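Local coordinates for protein 3,5-epimerase/4-reductase (Arabidopsis thaliana, PDB 4QQR) that converts dTDP-4-dehydro-6-deoxy-glucose into dTDP-L-rhamnose by epimerising the sugar at two ring carbons and then reducing its 4-keto group with NADPH, at residues E284-I287 / K288-E292; S196-L200 / D201-P205; A54-S58 / V59-H63. All coordinates share one frame; numbering follows the deposited sequence.

From the N terminus the three contacts come in series, with none nesting or crossing; each is local, formed by consecutive residues, and closes no long loop. Contact 3 (54-63) ends helix 49-59 and leads into strand 63-66 of the six-stranded parallel Rossmann sheet. Contact 2 (196-205) starts helix 200-212, where the chain lies beside helix 23-34, which probably contributes to NADPH binding. Contact 1 (284-292) lies in the last turns of helix 282-291, the last in the chain. Contacts 1 and 2 touch: S285 OG probably bonds to E202 OE1, while L286 packs on I199. Contact 3 stays apart, its centre about 27 Å from that of contact 2 and 36 Å from that of contact 1.

Contact 1: residues E284-I287 / K288-E292; sequences ESLI and KFVFE
L286 O receives two backbone N-H groups at once, and this shared carbonyl is where the alpha-helical turn widens into a pi-type turn near the end of helix 282-291. Up to that point the bonding is regular: K288 N donates to E284 O and F289 N to S285 O. V290 N then reaches L286 O at 2.9 Å in the alpha pattern, with a bent N-H...O angle of 141°, whereas F291 N reaches the same oxygen at 3.0 Å and more straightly, at 164°. The wider pattern continues with E292 N, which lies in the carbonyl plane of I287 and bonds to its O at 2.9 Å.

The polar ends of S285 and E284 find partners outside this turn. S285 turns OG opposite its own backbone N (chi1 -175°), a rotation that places the hydroxyl against the buried carboxylate of E202, to which it bonds, while OG also lies 3.4 Å from F289 CD2; a small hydroxyl suits this buried place, meeting both an acceptor and a ring. At the start of the helix the carboxylate of E284 takes the backbone N-H of S281, the bond that a capping box uses.

Carbon contacts add to the backbone bonds. The F289 ring has K288 CG 4.0 Å above one face, offset toward the rim, so the lysine's aliphatic chain lies on the aromatic ring. L286 and F291 run side by side and point the same way, L286 CD2 standing 4.0 Å from F291 CE2. F291 also touches M235 and I181, so bulky apolar residues join this helix to helices 229-239 and 180-186. At the exposed edge, the extended chain of E292 runs across I287, both touching Y239, and brings E292 OE2 to 3.4 Å from I287 CG2.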
loop_
_atom_site.group_PDB
_atom_site.type_symbol
_atom_site.label_atom_id
_atom_site.label_comp_id
_atom_site.label_asym_id
_atom_site.label_seq_id
_atom_site.Cartn_x
_atom_site.Cartn_y
_atom_site.Cartn_z
ATOM N N GLU A 284 -3.472 -24.295 27.322
ATOM C CA GLU A 284 -4.741 -24.556 27.989
ATOM C C GLU A 284 -5.912 -24.365 27.023
ATOM O O GLU A 284 -6.898 -25.104 27.087
ATOM C CB GLU A 284 -4.916 -23.752 29.298
ATOM C CG GLU A 284 -4.452 -22.285 29.263
ATOM C CD GLU A 284 -5.053 -21.415 30.398
ATOM O OE1 GLU A 284 -5.470 -21.989 31.434
ATOM O OE2 GLU A 284 -5.112 -20.161 30.250
ATOM N N SER A 285 -5.786 -23.399 26.112
ATOM C CA SER A 285 -6.844 -23.117 25.138
ATOM C C SER A 285 -6.948 -24.240 24.114
ATOM O O SER A 285 -8.050 -24.642 23.734
ATOM C CB SER A 285 -6.601 -21.775 24.442
ATOM O OG SER A 285 -7.661 -21.429 23.572
ATOM N N LEU A 286 -5.796 -24.735 23.668
ATOM C CA LEU A 286 -5.737 -25.950 22.856
ATOM C C LEU A 286 -6.430 -27.137 23.540
ATOM O O LEU A 286 -7.280 -27.787 22.925
ATOM C CB LEU A 286 -4.287 -26.315 22.523
ATOM C CG LEU A 286 -3.623 -25.524 21.401
ATOM C CD1 LEU A 286 -2.126 -25.670 21.466
ATOM C CD2 LEU A 286 -4.148 -26.002 20.066
ATOM N N ILE A 287 -6.069 -27.418 24.794
ATOM C CA ILE A 287 -6.683 -28.524 25.532
ATOM C C ILE A 287 -8.201 -28.395 25.620
ATOM O O ILE A 287 -8.938 -29.325 25.292
ATOM C CB ILE A 287 -6.118 -28.670 26.982
ATOM C CG1 ILE A 287 -4.679 -29.196 26.963
ATOM C CG2 ILE A 287 -7.001 -29.587 27.807
ATOM C CD1 ILE A 287 -4.460 -30.338 25.981
ATOM N N LYS A 288 -8.652 -27.225 26.055
ATOM C CA LYS A 288 -10.049 -27.009 26.380
ATOM C C LYS A 288 -10.946 -26.876 25.151
ATOM O O LYS A 288 -12.086 -27.352 25.155
ATOM C CB LYS A 288 -10.190 -25.776 27.274
ATOM C CG LYS A 288 -11.600 -25.235 27.339
ATOM C CD LYS A 288 -11.683 -23.958 28.147
ATOM C CE LYS A 288 -13.143 -23.588 28.398
ATOM N NZ LYS A 288 -13.896 -24.747 28.998
ATOM N N PHE A 289 -10.440 -26.245 24.099
ATOM C CA PHE A 289 -11.288 -25.930 22.952
ATOM C C PHE A 289 -11.110 -26.890 21.805
ATOM O O PHE A 289 -12.022 -27.061 20.987
ATOM C CB PHE A 289 -11.030 -24.512 22.442
ATOM C CG PHE A 289 -11.508 -23.441 23.367
ATOM C CD1 PHE A 289 -12.834 -23.028 23.334
ATOM C CD2 PHE A 289 -10.638 -22.848 24.268
ATOM C CE1 PHE A 289 -13.276 -22.041 24.183
ATOM C CE2 PHE A 289 -11.072 -21.859 25.119
ATOM C CZ PHE A 289 -12.386 -21.450 25.083
ATOM N N VAL A 290 -9.933 -27.502 21.727
ATOM C CA VAL A 290 -9.606 -28.290 20.546
ATOM C C VAL A 290 -9.522 -29.784 20.835
ATOM O O VAL A 290 -10.266 -30.567 20.250
ATOM C CB VAL A 290 -8.328 -27.775 19.845
ATOM C CG1 VAL A 290 -8.012 -28.624 18.631
ATOM C CG2 VAL A 290 -8.512 -26.313 19.444
ATOM N N PHE A 291 -8.643 -30.168 21.755
ATOM C CA PHE A 291 -8.338 -31.581 21.986
ATOM C C PHE A 291 -9.325 -32.366 22.880
ATOM O O PHE A 291 -9.728 -33.474 22.522
ATOM C CB PHE A 291 -6.904 -31.727 22.489
ATOM C CG PHE A 291 -5.864 -31.341 21.468
ATOM C CD1 PHE A 291 -5.706 -32.086 20.308
ATOM C CD2 PHE A 291 -5.037 -30.243 21.671
ATOM C CE1 PHE A 291 -4.746 -31.738 19.368
ATOM C CE2 PHE A 291 -4.072 -29.898 20.729
ATOM C CZ PHE A 291 -3.934 -30.643 19.576
ATOM N N GLU A 292 -9.705 -31.813 24.032
ATOM C CA GLU A 292 -10.668 -32.489 24.914
ATOM C C GLU A 292 -12.054 -32.775 24.303
ATOM O O GLU A 292 -12.604 -33.855 24.521
ATOM C CB GLU A 292 -10.818 -31.774 26.261
ATOM C CG GLU A 292 -9.764 -32.158 27.274
ATOM C CD GLU A 292 -9.925 -31.408 28.585
ATOM O OE1 GLU A 292 -10.854 -30.572 28.663
ATOM O OE2 GLU A 292 -9.128 -31.642 29.531
#

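Contact 2: residues S196-L200 / D201-P205; sequences SMTIL and DELLP
I199 O takes the N-H of L203 at 2.8 Å, nearly along the C=O axis, and so begins the first turn of helix 200-212. I199 is the N-cap residue, but its isoleucine side chain offers no oxygen to the helix; the I199 carbonyl, not its side chain, receives the first bonds. A weak second one runs from E202 N to I199 O, and L204 N follows with a bond to L200 O at 2.8 Å.

The conformations sort the side chains around this turn. L200 and L204 both hold CG opposite their carbonyl carbons (chi1 -62° and -77°); the shared rotation, on residues one turn apart, sets them side by side in one direction with L200 CD2 4.1 Å from L204 CG. The T198 methyl CG2, opposite the backbone N, meets L203 CB at 4.0 Å, the two side chains crossing at about a right angle. The same rotation gives OG1 to F221 O and R167 N, so the branched threonine serves an apolar and a polar neighbour from one carbon. E202 stretches out straight from the helix, which carries OE2 of its buried carboxylate to M280 N. D201 turns to the loop at S171 and S172, its OD2 accepting the N-H of S172. P205 N has no hydrogen to give D201 O, and the helix kinks there; P205 CD lies 3.2 Å from D201 O.

The turn is buried between two helices. L200 packs on W23, I24 and L27 of helix 23-34, where W23 and I24 are NADPH-binding residues by similarity, while I199 rests on helix 282-291; T198, through F221 and R167, fastens the incoming chain to the loops just after strands 217-220 and 161-166.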
loop_
_atom_site.group_PDB
_atom_site.type_symbol
_atom_site.label_atom_id
_atom_site.label_comp_id
_atom_site.label_asym_id
_atom_site.label_seq_id
_atom_site.Cartn_x
_atom_site.Cartn_y
_atom_site.Cartn_z
ATOM N N SER A 196 3.483 -18.016 18.190
ATOM C CA SER A 196 2.170 -17.529 18.628
ATOM C C SER A 196 1.086 -18.011 17.664
ATOM O O SER A 196 1.285 -18.032 16.450
ATOM C CB SER A 196 2.138 -16.000 18.738
ATOM O OG SER A 196 2.566 -15.571 20.019
ATOM N N MET A 197 -0.057 -18.421 18.203
ATOM C CA MET A 197 -1.104 -19.018 17.376
ATOM C C MET A 197 -2.464 -18.564 17.862
ATOM O O MET A 197 -2.612 -18.124 19.009
ATOM C CB MET A 197 -1.037 -20.558 17.403
ATOM C CG MET A 197 0.350 -21.172 17.154
ATOM S SD MET A 197 0.253 -22.853 16.500
ATOM C CE MET A 197 1.991 -23.193 16.183
ATOM N N THR A 198 -3.454 -18.686 16.986
ATOM C CA THR A 198 -4.799 -18.194 17.257
ATOM C C THR A 198 -5.788 -19.356 17.381
ATOM O O THR A 198 -5.960 -20.128 16.439
ATOM C CB THR A 198 -5.265 -17.242 16.108
ATOM O OG1 THR A 198 -4.330 -16.167 15.963
ATOM C CG2 THR A 198 -6.640 -16.673 16.377
ATOM N N ILE A 199 -6.453 -19.486 18.526
ATOM C CA ILE A 199 -7.511 -20.491 18.647
ATOM C C ILE A 199 -8.850 -19.883 18.256
ATOM O O ILE A 199 -9.499 -19.229 19.072
ATOM C CB ILE A 199 -7.638 -21.043 20.066
ATOM C CG1 ILE A 199 -6.295 -21.551 20.577
ATOM C CG2 ILE A 199 -8.672 -22.149 20.082
ATOM C CD1 ILE A 199 -5.713 -22.614 19.707
ATOM N N LEU A 200 -9.256 -20.082 17.003
ATOM C CA LEU A 200 -10.470 -19.436 16.477
ATOM C C LEU A 200 -11.718 -19.658 17.336
ATOM O O LEU A 200 -12.539 -18.764 17.474
ATOM C CB LEU A 200 -10.760 -19.882 15.044
ATOM C CG LEU A 200 -9.713 -19.544 13.989
ATOM C CD1 LEU A 200 -10.129 -20.105 12.635
ATOM C CD2 LEU A 200 -9.469 -18.028 13.926
ATOM N N ASP A 201 -11.856 -20.852 17.904
ATOM C CA ASP A 201 -13.019 -21.194 18.718
ATOM C C ASP A 201 -13.145 -20.298 19.944
ATOM O O ASP A 201 -14.255 -19.949 20.339
ATOM C CB ASP A 201 -12.949 -22.659 19.160
ATOM C CG ASP A 201 -13.151 -23.619 18.015
ATOM O OD1 ASP A 201 -14.213 -24.273 17.982
ATOM O OD2 ASP A 201 -12.255 -23.712 17.144
ATOM N N GLU A 202 -12.013 -19.950 20.557
ATOM C CA GLU A 202 -12.009 -18.999 21.670
ATOM C C GLU A 202 -11.979 -17.533 21.204
ATOM O O GLU A 202 -12.718 -16.698 21.725
ATOM C CB GLU A 202 -10.836 -19.261 22.608
ATOM C CG GLU A 202 -10.766 -18.269 23.755
ATOM C CD GLU A 202 -9.544 -18.485 24.632
ATOM O OE1 GLU A 202 -8.621 -19.201 24.183
ATOM O OE2 GLU A 202 -9.503 -17.950 25.766
ATOM N N LEU A 203 -11.131 -17.247 20.215
ATOM C CA LEU A 203 -10.825 -15.874 19.828
ATOM C C LEU A 203 -11.891 -15.212 18.941
ATOM O O LEU A 203 -12.150 -14.005 19.058
ATOM C CB LEU A 203 -9.452 -15.796 19.155
ATOM C CG LEU A 203 -8.270 -15.326 20.010
ATOM C CD1 LEU A 203 -8.666 -14.089 20.803
ATOM C CD2 LEU A 203 -7.810 -16.420 20.928
ATOM N N LEU A 204 -12.520 -15.994 18.069
ATOM C CA LEU A 204 -13.590 -15.450 17.235
ATOM C C LEU A 204 -14.777 -14.895 18.022
ATOM O O LEU A 204 -15.282 -13.827 17.701
ATOM C CB LEU A 204 -14.042 -16.435 16.153
ATOM C CG LEU A 204 -13.078 -16.508 14.970
ATOM C CD1 LEU A 204 -13.687 -17.233 13.777
ATOM C CD2 LEU A 204 -12.646 -15.106 14.585
ATOM N N PRO A 205 -15.225 -15.608 19.057
ATOM C CA PRO A 205 -16.242 -14.958 19.897
ATOM C C PRO A 205 -15.802 -13.600 20.467
ATOM O O PRO A 205 -16.574 -12.643 20.411
ATOM C CB PRO A 205 -16.468 -15.987 21.008
ATOM C CG PRO A 205 -16.222 -17.282 20.315
ATOM C CD PRO A 205 -15.081 -17.039 19.382
#

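Contact 3: residues A54-S58 / V59-H63; sequences ADIES and VKPSH
I56 and P61 meet where helix 49-59 ends, at the return of a Rossmann beta-alpha-beta crossover that leads from strand 38-41 to strand 63-66. Their side chains cross at about a right angle, with I56 CG2 3.8 Å from P61 CD. The methyl stands opposite the isoleucine's backbone N (chi1 -51° for CG1), the rotation that carries it to the proline ring. P61 CD also lies 3.2 Å from I56 O, a carbonyl that a proline cannot serve with an N-H.

The last helical bonds come just before. V59 N gives a well-formed bond to D55 O at 2.8 Å, and K60 N a weak, bent one (130°) to I56 O at 2.8 Å. K60 then leaves the helix with positive phi (47°), a left-handed backbone conformation that turns the chain away, and P61 follows in an extended conformation that directs it toward the sheet.

Behind this first shell stands strand 14-18, the middle neighbour in the crossover. I56, V59 and P61 all touch L16, so three apolar residues from the helix end and the loop share one leucine of the sheet, which is why branched or ringed hydrophobic side chains suit these places. One turn before V59, D55 is buried, and its OD2 is satisfied by Y18 OH and G44 N, tying the helix to the end of the same strand and to the loop after strand 38-41. Farther along, H63 enters its strand, its ring meeting those of F13 and F15 at steep angles. Back at the helix end, the long, flexible side chain of K60 suits an exposed place: its aliphatic part folds back along the last turn, bringing K60 CE to 3.2 Å from E57 O.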
loop_
_atom_site.group_PDB
_atom_site.type_symbol
_atom_site.label_atom_id
_atom_site.label_comp_id
_atom_site.label_asym_id
_atom_site.label_seq_id
_atom_site.Cartn_x
_atom_site.Cartn_y
_atom_site.Cartn_z
ATOM N N ALA A 54 -23.871 0.257 -1.486
ATOM C CA ALA A 54 -25.209 -0.317 -1.603
ATOM C C ALA A 54 -25.538 -1.255 -0.434
ATOM O O ALA A 54 -26.613 -1.163 0.182
ATOM C CB ALA A 54 -25.346 -1.041 -2.926
ATOM N N ASP A 55 -24.606 -2.158 -0.146
ATOM C CA ASP A 55 -24.704 -3.039 1.004
ATOM C C ASP A 55 -24.970 -2.278 2.303
ATOM O O ASP A 55 -25.823 -2.692 3.082
ATOM C CB ASP A 55 -23.421 -3.864 1.163
ATOM C CG ASP A 55 -23.204 -4.845 0.034
ATOM O OD1 ASP A 55 -23.890 -4.722 -1.001
ATOM O OD2 ASP A 55 -22.340 -5.739 0.184
ATOM N N ILE A 56 -24.242 -1.187 2.546
ATOM C CA ILE A 56 -24.400 -0.473 3.814
ATOM C C ILE A 56 -25.801 0.120 3.928
ATOM O O ILE A 56 -26.404 0.128 5.002
ATOM C CB ILE A 56 -23.366 0.652 4.012
ATOM C CG1 ILE A 56 -21.936 0.145 3.774
ATOM C CG2 ILE A 56 -23.530 1.291 5.388
ATOM C CD1 ILE A 56 -21.363 -0.651 4.874
ATOM N N GLU A 57 -26.335 0.602 2.811
ATOM C CA GLU A 57 -27.680 1.173 2.834
ATOM C C GLU A 57 -28.778 0.104 2.889
ATOM O O GLU A 57 -29.785 0.263 3.587
ATOM C CB GLU A 57 -27.874 2.137 1.667
ATOM C CG GLU A 57 -26.758 3.177 1.588
ATOM C CD GLU A 57 -27.237 4.525 1.089
ATOM O OE1 GLU A 57 -28.079 5.141 1.784
ATOM O OE2 GLU A 57 -26.766 4.968 0.012
ATOM N N SER A 58 -28.558 -0.990 2.167
ATOM C CA SER A 58 -29.474 -2.125 2.178
ATOM C C SER A 58 -29.550 -2.816 3.551
ATOM O O SER A 58 -30.643 -3.134 4.024
ATOM C CB SER A 58 -29.080 -3.119 1.083
ATOM O OG SER A 58 -29.909 -4.263 1.100
ATOM N N VAL A 59 -28.397 -3.033 4.192
ATOM C CA VAL A 59 -28.325 -3.750 5.479
ATOM C C VAL A 59 -28.495 -2.830 6.690
ATOM O O VAL A 59 -28.957 -3.263 7.756
ATOM C CB VAL A 59 -26.993 -4.516 5.618
ATOM C CG1 VAL A 59 -26.916 -5.288 6.942
ATOM C CG2 VAL A 59 -26.821 -5.466 4.458
ATOM N N LYS A 60 -28.125 -1.563 6.512
ATOM C CA LYS A 60 -28.092 -0.600 7.606
ATOM C C LYS A 60 -27.400 -1.196 8.837
ATOM O O LYS A 60 -27.982 -1.232 9.932
ATOM C CB LYS A 60 -29.512 -0.135 7.943
ATOM C CG LYS A 60 -30.244 0.524 6.785
ATOM C CD LYS A 60 -31.758 0.257 6.853
ATOM C CE LYS A 60 -32.365 0.099 5.448
ATOM N NZ LYS A 60 -33.449 1.077 5.172
ATOM N N PRO A 61 -26.155 -1.669 8.664
ATOM C CA PRO A 61 -25.495 -2.442 9.728
ATOM C C PRO A 61 -25.094 -1.561 10.895
ATOM O O PRO A 61 -24.954 -0.358 10.715
ATOM C CB PRO A 61 -24.231 -2.966 9.042
ATOM C CG PRO A 61 -23.898 -1.871 8.054
ATOM C CD PRO A 61 -25.234 -1.359 7.556
ATOM N N SER A 62 -24.927 -2.145 12.072
ATOM C CA SER A 62 -24.408 -1.409 13.209
ATOM C C SER A 62 -22.877 -1.503 13.238
ATOM O O SER A 62 -22.195 -0.607 13.766
ATOM C CB SER A 62 -24.994 -1.949 14.519
ATOM O OG SER A 62 -24.557 -3.274 14.762
ATOM N N HIS A 63 -22.348 -2.606 12.699
ATOM C CA HIS A 63 -20.902 -2.848 12.628
ATOM C C HIS A 63 -20.617 -3.672 11.368
ATOM O O HIS A 63 -21.533 -4.279 10.804
ATOM C CB HIS A 63 -20.375 -3.618 13.857
ATOM C CG HIS A 63 -20.759 -3.029 15.187
ATOM N ND1 HIS A 63 -22.062 -2.989 15.647
ATOM C CD2 HIS A 63 -19.999 -2.500 16.177
ATOM C CE1 HIS A 63 -22.088 -2.432 16.844
ATOM N NE2 HIS A 63 -20.849 -2.128 17.191
#